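Local structure of LbaCas13a H328A (C2c2) (Lachnospiraceae bacterium NK4A179, 5WLH) at residues Gly66-Ile71 against Leu101-Asp105; Phe87-Ile91 against Asn171-Ile177. The protein binds a CRISPR guide RNA in its precursor form and, as a Cas13a nuclease, probably uses the guide to recognise and cleave RNA targets. One frame throughout, in Å; residues are numbered along the deposited sequence.

Interaction 1: residues Gly66-Ile71 against Leu101-Asp105; sequences GKLYRI and LVLSD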
loop_
_atom_site.group_PDB
_atom_site.type_symbol
_atom_site.label_atom_id
_atom_site.label_comp_id
_atom_site.label_asym_id
_atom_site.label_seq_id
_atom_site.Cartn_x
_atom_site.Cartn_y
_atom_site.Cartn_z
ATOM N N GLY A 66 25.177 -15.009 -22.379
ATOM C CA GLY A 66 25.583 -16.149 -23.189
ATOM C C GLY A 66 26.667 -16.995 -22.547
ATOM O O GLY A 66 26.523 -18.212 -22.414
ATOM N N LYS A 67 27.767 -16.370 -22.138
ATOM C CA LYS A 67 28.934 -17.161 -21.767
ATOM C C LYS A 67 28.894 -17.648 -20.323
ATOM O O LYS A 67 29.680 -18.532 -19.961
ATOM C CB LYS A 67 30.218 -16.365 -22.038
ATOM C CG LYS A 67 30.797 -16.593 -23.446
ATOM C CD LYS A 67 29.690 -16.662 -24.505
ATOM C CE LYS A 67 30.193 -17.120 -25.857
ATOM N NZ LYS A 67 29.211 -16.784 -26.924
ATOM N N LEU A 68 27.992 -17.124 -19.499
ATOM C CA LEU A 68 27.755 -17.688 -18.179
ATOM C C LEU A 68 26.662 -18.757 -18.191
ATOM O O LEU A 68 26.281 -19.247 -17.126
ATOM C CB LEU A 68 27.397 -16.577 -17.190
ATOM C CG LEU A 68 28.576 -15.750 -16.662
ATOM C CD1 LEU A 68 28.083 -14.628 -15.758
ATOM C CD2 LEU A 68 29.581 -16.633 -15.930
ATOM N N TYR A 69 26.162 -19.128 -19.369
ATOM C CA TYR A 69 25.065 -20.085 -19.464
ATOM C C TYR A 69 25.484 -21.443 -18.914
ATOM O O TYR A 69 26.505 -22.004 -19.324
ATOM C CB TYR A 69 24.616 -20.211 -20.921
ATOM C CG TYR A 69 23.372 -21.039 -21.125
ATOM C CD1 TYR A 69 23.434 -22.430 -21.135
ATOM C CD2 TYR A 69 22.137 -20.436 -21.313
ATOM C CE1 TYR A 69 22.302 -23.189 -21.319
ATOM C CE2 TYR A 69 20.998 -21.189 -21.508
ATOM C CZ TYR A 69 21.084 -22.565 -21.507
ATOM O OH TYR A 69 19.947 -23.318 -21.696
ATOM N N ARG A 70 24.695 -21.960 -17.971
ATOM C CA ARG A 70 24.879 -23.294 -17.416
ATOM C C ARG A 70 23.525 -23.962 -17.253
ATOM O O ARG A 70 22.543 -23.307 -16.893
ATOM C CB ARG A 70 25.600 -23.266 -16.057
ATOM C CG ARG A 70 26.969 -22.597 -16.091
ATOM C CD ARG A 70 28.025 -23.564 -16.596
ATOM N NE ARG A 70 29.382 -23.033 -16.499
ATOM C CZ ARG A 70 29.897 -22.138 -17.338
ATOM N NH1 ARG A 70 29.159 -21.652 -18.329
ATOM N NH2 ARG A 70 31.152 -21.723 -17.179
ATOM N N ILE A 71 23.489 -25.273 -17.513
ATOM C CA ILE A 71 22.253 -26.042 -17.377
ATOM C C ILE A 71 21.740 -25.982 -15.942
ATOM O O ILE A 71 20.527 -25.900 -15.703
ATOM C CB ILE A 71 22.486 -27.496 -17.835
ATOM C CG1 ILE A 71 22.884 -27.538 -19.312
ATOM C CG2 ILE A 71 21.261 -28.360 -17.563
ATOM C CD1 ILE A 71 21.902 -26.876 -20.223
ATOM N N LEU A 101 30.002 -29.349 -18.967
ATOM C CA LEU A 101 28.950 -28.910 -19.886
ATOM C C LEU A 101 28.908 -27.385 -19.881
ATOM O O LEU A 101 28.062 -26.742 -19.254
ATOM C CB LEU A 101 27.609 -29.520 -19.504
ATOM C CG LEU A 101 26.511 -29.404 -20.558
ATOM C CD1 LEU A 101 26.952 -30.018 -21.878
ATOM C CD2 LEU A 101 25.237 -30.062 -20.065
ATOM N N VAL A 102 29.856 -26.799 -20.603
ATOM C CA VAL A 102 29.970 -25.356 -20.759
ATOM C C VAL A 102 29.716 -25.058 -22.229
ATOM O O VAL A 102 30.607 -25.216 -23.074
ATOM C CB VAL A 102 31.337 -24.840 -20.303
ATOM C CG1 VAL A 102 31.420 -23.326 -20.476
ATOM C CG2 VAL A 102 31.572 -25.243 -18.867
ATOM N N LEU A 103 28.487 -24.632 -22.534
ATOM C CA LEU A 103 28.070 -24.484 -23.924
ATOM C C LEU A 103 28.926 -23.469 -24.664
ATOM O O LEU A 103 29.212 -23.643 -25.854
ATOM C CB LEU A 103 26.598 -24.074 -23.982
ATOM C CG LEU A 103 25.586 -25.180 -24.254
ATOM C CD1 LEU A 103 24.328 -24.576 -24.848
ATOM C CD2 LEU A 103 26.181 -26.229 -25.188
ATOM N N SER A 104 29.328 -22.393 -23.983
ATOM C CA SER A 104 30.127 -21.360 -24.637
ATOM C C SER A 104 31.454 -21.923 -25.120
ATOM O O SER A 104 31.922 -21.574 -26.209
ATOM C CB SER A 104 30.362 -20.183 -23.689
ATOM O OG SER A 104 30.878 -20.626 -22.445
ATOM N N ASP A 105 32.073 -22.800 -24.326
ATOM C CA ASP A 105 33.310 -23.439 -24.761
ATOM C C ASP A 105 33.053 -24.428 -25.893
ATOM O O ASP A 105 33.795 -24.455 -26.881
ATOM C CB ASP A 105 33.987 -24.139 -23.580
ATOM C CG ASP A 105 34.386 -23.171 -22.480
ATOM O OD1 ASP A 105 34.442 -21.952 -22.748
ATOM O OD2 ASP A 105 34.637 -23.626 -21.344
HETATM O O HOH W 1 29.727 -20.052 -27.748
HETATM O O HOH W 2 26.510 -24.621 -20.374
HETATM O O HOH W 3 28.262 -21.438 -21.499
HETATM O O HOH W 4 25.966 -26.674 -17.518
#
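R70 lays its guanidinium over V102, whose CG1 meets one face of the planar group with NH1 at 3.5 Å; the same NH1 donates to Y69 O at 2.9 Å (154°), which holds the arm folded back on its own backbone, while NE is bonded to N96 O. Among the apolar contacts, I71 CG1 meets L101 CD2 (3.5 Å), Y69 CE1 is near L103 CD1 (4.3 Å), and K67 CG lies 3.6 Å from S104 CB. Here a loop between helix 51-64 and helix 83-96, opened by a type I β turn from G66 to Y69, packs on the N-terminal end of the short helix 103-107, with V102 at the N-cap. Ordered water joins the two backbones and serves two first-turn amides of the helix. Water 2 donates to Y69 O (2.8 Å) and L101 O (2.9 Å) and accepts from L103 N (2.9 Å); water 3 ties Y69 O to S104 N, both at 2.9 Å; water 4 takes I71 N (2.8 Å) and gives to L101 O (2.7 Å). Helix 218-230 lies against Y69: D229 OD2 is hydrogen-bonded to its OH, and F230 packs edge-to-face with its ring.

Interaction 2: residues Phe87-Ile91 against Asn171-Ile177; sequences FLSEI and NKVSEDI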
loop_
_atom_site.group_PDB
_atom_site.type_symbol
_atom_site.label_atom_id
_atom_site.label_comp_id
_atom_site.label_asym_id
_atom_site.label_seq_id
_atom_site.Cartn_x
_atom_site.Cartn_y
_atom_site.Cartn_z
ATOM N N PHE A 87 26.465 -33.100 -1.451
ATOM C CA PHE A 87 26.927 -33.939 -2.554
ATOM C C PHE A 87 26.258 -33.543 -3.867
ATOM O O PHE A 87 26.907 -33.528 -4.920
ATOM C CB PHE A 87 26.659 -35.411 -2.236
ATOM C CG PHE A 87 27.048 -36.358 -3.340
ATOM C CD1 PHE A 87 28.342 -36.381 -3.828
ATOM C CD2 PHE A 87 26.118 -37.225 -3.884
ATOM C CE1 PHE A 87 28.705 -37.255 -4.835
ATOM C CE2 PHE A 87 26.472 -38.100 -4.894
ATOM C CZ PHE A 87 27.767 -38.113 -5.372
ATOM N N LEU A 88 24.958 -33.229 -3.826
ATOM C CA LEU A 88 24.283 -32.708 -5.011
ATOM C C LEU A 88 24.960 -31.445 -5.519
ATOM O O LEU A 88 25.137 -31.267 -6.730
ATOM C CB LEU A 88 22.815 -32.416 -4.707
ATOM C CG LEU A 88 21.961 -33.468 -4.010
ATOM C CD1 LEU A 88 20.604 -32.871 -3.677
ATOM C CD2 LEU A 88 21.807 -34.693 -4.886
ATOM N N SER A 89 25.335 -30.547 -4.603
ATOM C CA SER A 89 25.960 -29.293 -5.011
ATOM C C SER A 89 27.310 -29.529 -5.669
ATOM O O SER A 89 27.689 -28.791 -6.586
ATOM C CB SER A 89 26.113 -28.364 -3.808
ATOM O OG SER A 89 26.551 -27.078 -4.217
ATOM N N GLU A 90 28.043 -30.551 -5.223
ATOM C CA GLU A 90 29.351 -30.838 -5.804
ATOM C C GLU A 90 29.217 -31.419 -7.206
ATOM O O GLU A 90 30.010 -31.093 -8.097
ATOM C CB GLU A 90 30.130 -31.791 -4.895
ATOM C CG GLU A 90 31.638 -31.746 -5.086
ATOM C CD GLU A 90 32.278 -30.535 -4.428
ATOM O OE1 GLU A 90 33.449 -30.233 -4.747
ATOM O OE2 GLU A 90 31.610 -29.883 -3.597
ATOM N N ILE A 91 28.217 -32.280 -7.418
ATOM C CA ILE A 91 27.975 -32.838 -8.747
ATOM C C ILE A 91 27.658 -31.724 -9.736
ATOM O O ILE A 91 28.198 -31.681 -10.849
ATOM C CB ILE A 91 26.846 -33.884 -8.691
ATOM C CG1 ILE A 91 27.302 -35.109 -7.905
ATOM C CG2 ILE A 91 26.428 -34.299 -10.094
ATOM C CD1 ILE A 91 28.562 -35.740 -8.459
ATOM N N ASN A 171 32.049 -39.989 -9.553
ATOM C CA ASN A 171 31.196 -40.482 -8.487
ATOM C C ASN A 171 30.115 -41.380 -9.074
ATOM O O ASN A 171 29.814 -41.333 -10.269
ATOM C CB ASN A 171 30.552 -39.327 -7.703
ATOM C CG ASN A 171 31.549 -38.239 -7.343
ATOM O OD1 ASN A 171 31.758 -37.292 -8.105
ATOM N ND2 ASN A 171 32.173 -38.370 -6.177
ATOM N N LYS A 172 29.544 -42.214 -8.213
ATOM C CA LYS A 172 28.407 -43.050 -8.577
ATOM C C LYS A 172 27.138 -42.308 -8.179
ATOM O O LYS A 172 26.851 -42.147 -6.986
ATOM C CB LYS A 172 28.495 -44.413 -7.893
ATOM C CG LYS A 172 27.944 -45.568 -8.719
ATOM C CD LYS A 172 28.678 -45.699 -10.043
ATOM C CE LYS A 172 28.565 -47.108 -10.604
ATOM N NZ LYS A 172 29.457 -47.309 -11.783
ATOM N N VAL A 173 26.386 -41.839 -9.168
ATOM C CA VAL A 173 25.150 -41.118 -8.907
ATOM C C VAL A 173 23.979 -42.062 -9.124
ATOM O O VAL A 173 24.034 -42.988 -9.943
ATOM C CB VAL A 173 25.024 -39.851 -9.783
ATOM C CG1 VAL A 173 26.347 -39.095 -9.826
ATOM C CG2 VAL A 173 24.545 -40.199 -11.175
ATOM N N SER A 174 22.917 -41.841 -8.362
ATOM C CA SER A 174 21.689 -42.611 -8.476
ATOM C C SER A 174 20.671 -41.842 -9.305
ATOM O O SER A 174 20.874 -40.681 -9.663
ATOM C CB SER A 174 21.119 -42.914 -7.089
ATOM O OG SER A 174 20.856 -41.714 -6.380
ATOM N N GLU A 175 19.554 -42.506 -9.603
ATOM C CA GLU A 175 18.432 -41.800 -10.208
ATOM C C GLU A 175 17.885 -40.739 -9.261
ATOM O O GLU A 175 17.509 -39.644 -9.695
ATOM C CB GLU A 175 17.330 -42.785 -10.601
ATOM C CG GLU A 175 16.254 -42.170 -11.476
ATOM C CD GLU A 175 14.964 -42.963 -11.491
ATOM O OE1 GLU A 175 14.895 -43.981 -12.207
ATOM O OE2 GLU A 175 14.009 -42.560 -10.793
ATOM N N ASP A 176 17.838 -41.044 -7.960
ATOM C CA ASP A 176 17.300 -40.086 -6.997
ATOM C C ASP A 176 18.179 -38.846 -6.900
ATOM O O ASP A 176 17.673 -37.732 -6.720
ATOM C CB ASP A 176 17.143 -40.743 -5.626
ATOM C CG ASP A 176 16.410 -39.852 -4.631
ATOM O OD1 ASP A 176 15.241 -39.488 -4.891
ATOM O OD2 ASP A 176 17.010 -39.509 -3.592
ATOM N N ILE A 177 19.496 -39.018 -7.005
ATOM C CA ILE A 177 20.385 -37.865 -7.094
ATOM C C ILE A 177 20.049 -37.036 -8.328
ATOM O O ILE A 177 19.989 -35.802 -8.270
ATOM C CB ILE A 177 21.851 -38.324 -7.104
ATOM C CG1 ILE A 177 22.253 -38.859 -5.725
ATOM C CG2 ILE A 177 22.762 -37.190 -7.541
ATOM C CD1 ILE A 177 23.466 -39.756 -5.757
#
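Packing between helix 83-96 and the N-terminal end of helix 175-185, together with the loop leading into it, defines this contact in the largely helical N-terminal part of the chain. It buries 291 Å² over both sides. The backbones come closest at L88 and I177, whose CA atoms are 6.8 Å apart, against 8.3 Å between those of I91 and N171; side chains make the contact.

Apolar contacts dominate. I177 points toward the first helix and meets two of its residues, with CD1 at 3.5 Å from F87 CE2 and CG2 at 3.8 Å from L88 CD2. One turn along from F87, I91 places CD1 4.2 Å from V173 CG1. The F87 ring presents its edge rather than a face: I177 CD1 and N171 CB both lie near the ring plane, the latter 3.8 Å from F87 CZ. Beyond the two segments, I181 extends this apolar surface by touching both L88 and I91.

Polar groups enter the interface mainly through van der Waals contact, as where N171 OD1 sits 3.6 Å from I91 CD1. Hydrogen bonding instead shapes each segment internally. In the first, I91 N bonds to F87 O at 3.1 Å, a helical i to i+4 link. In the second, S174 is the N-cap of helix 175-185, its OG accepting from I177 N at 3.1 Å with an N-H...O angle of 160°.

How the interactions relate
Interactions 1 and 2 lie on the same side of the chain's centre, with their own centres 21 Å apart and nearest atoms about 9 Å apart, so they do not touch directly. In sequence their segments alternate: 66-71, 87-91, 101-105, 171-177. Helix 83-96, which supplies 87-91, is followed by helix 103-107 of interaction 1. Helix 175-185 of interaction 2 runs on toward L186 and K187, and these contact I71, K187 through a backbone hydrogen bond. The nearest atom of interaction 1 is about 10 Å from the bound pre-crRNA and that of interaction 2 about 21 Å, so neither contact touches the RNA.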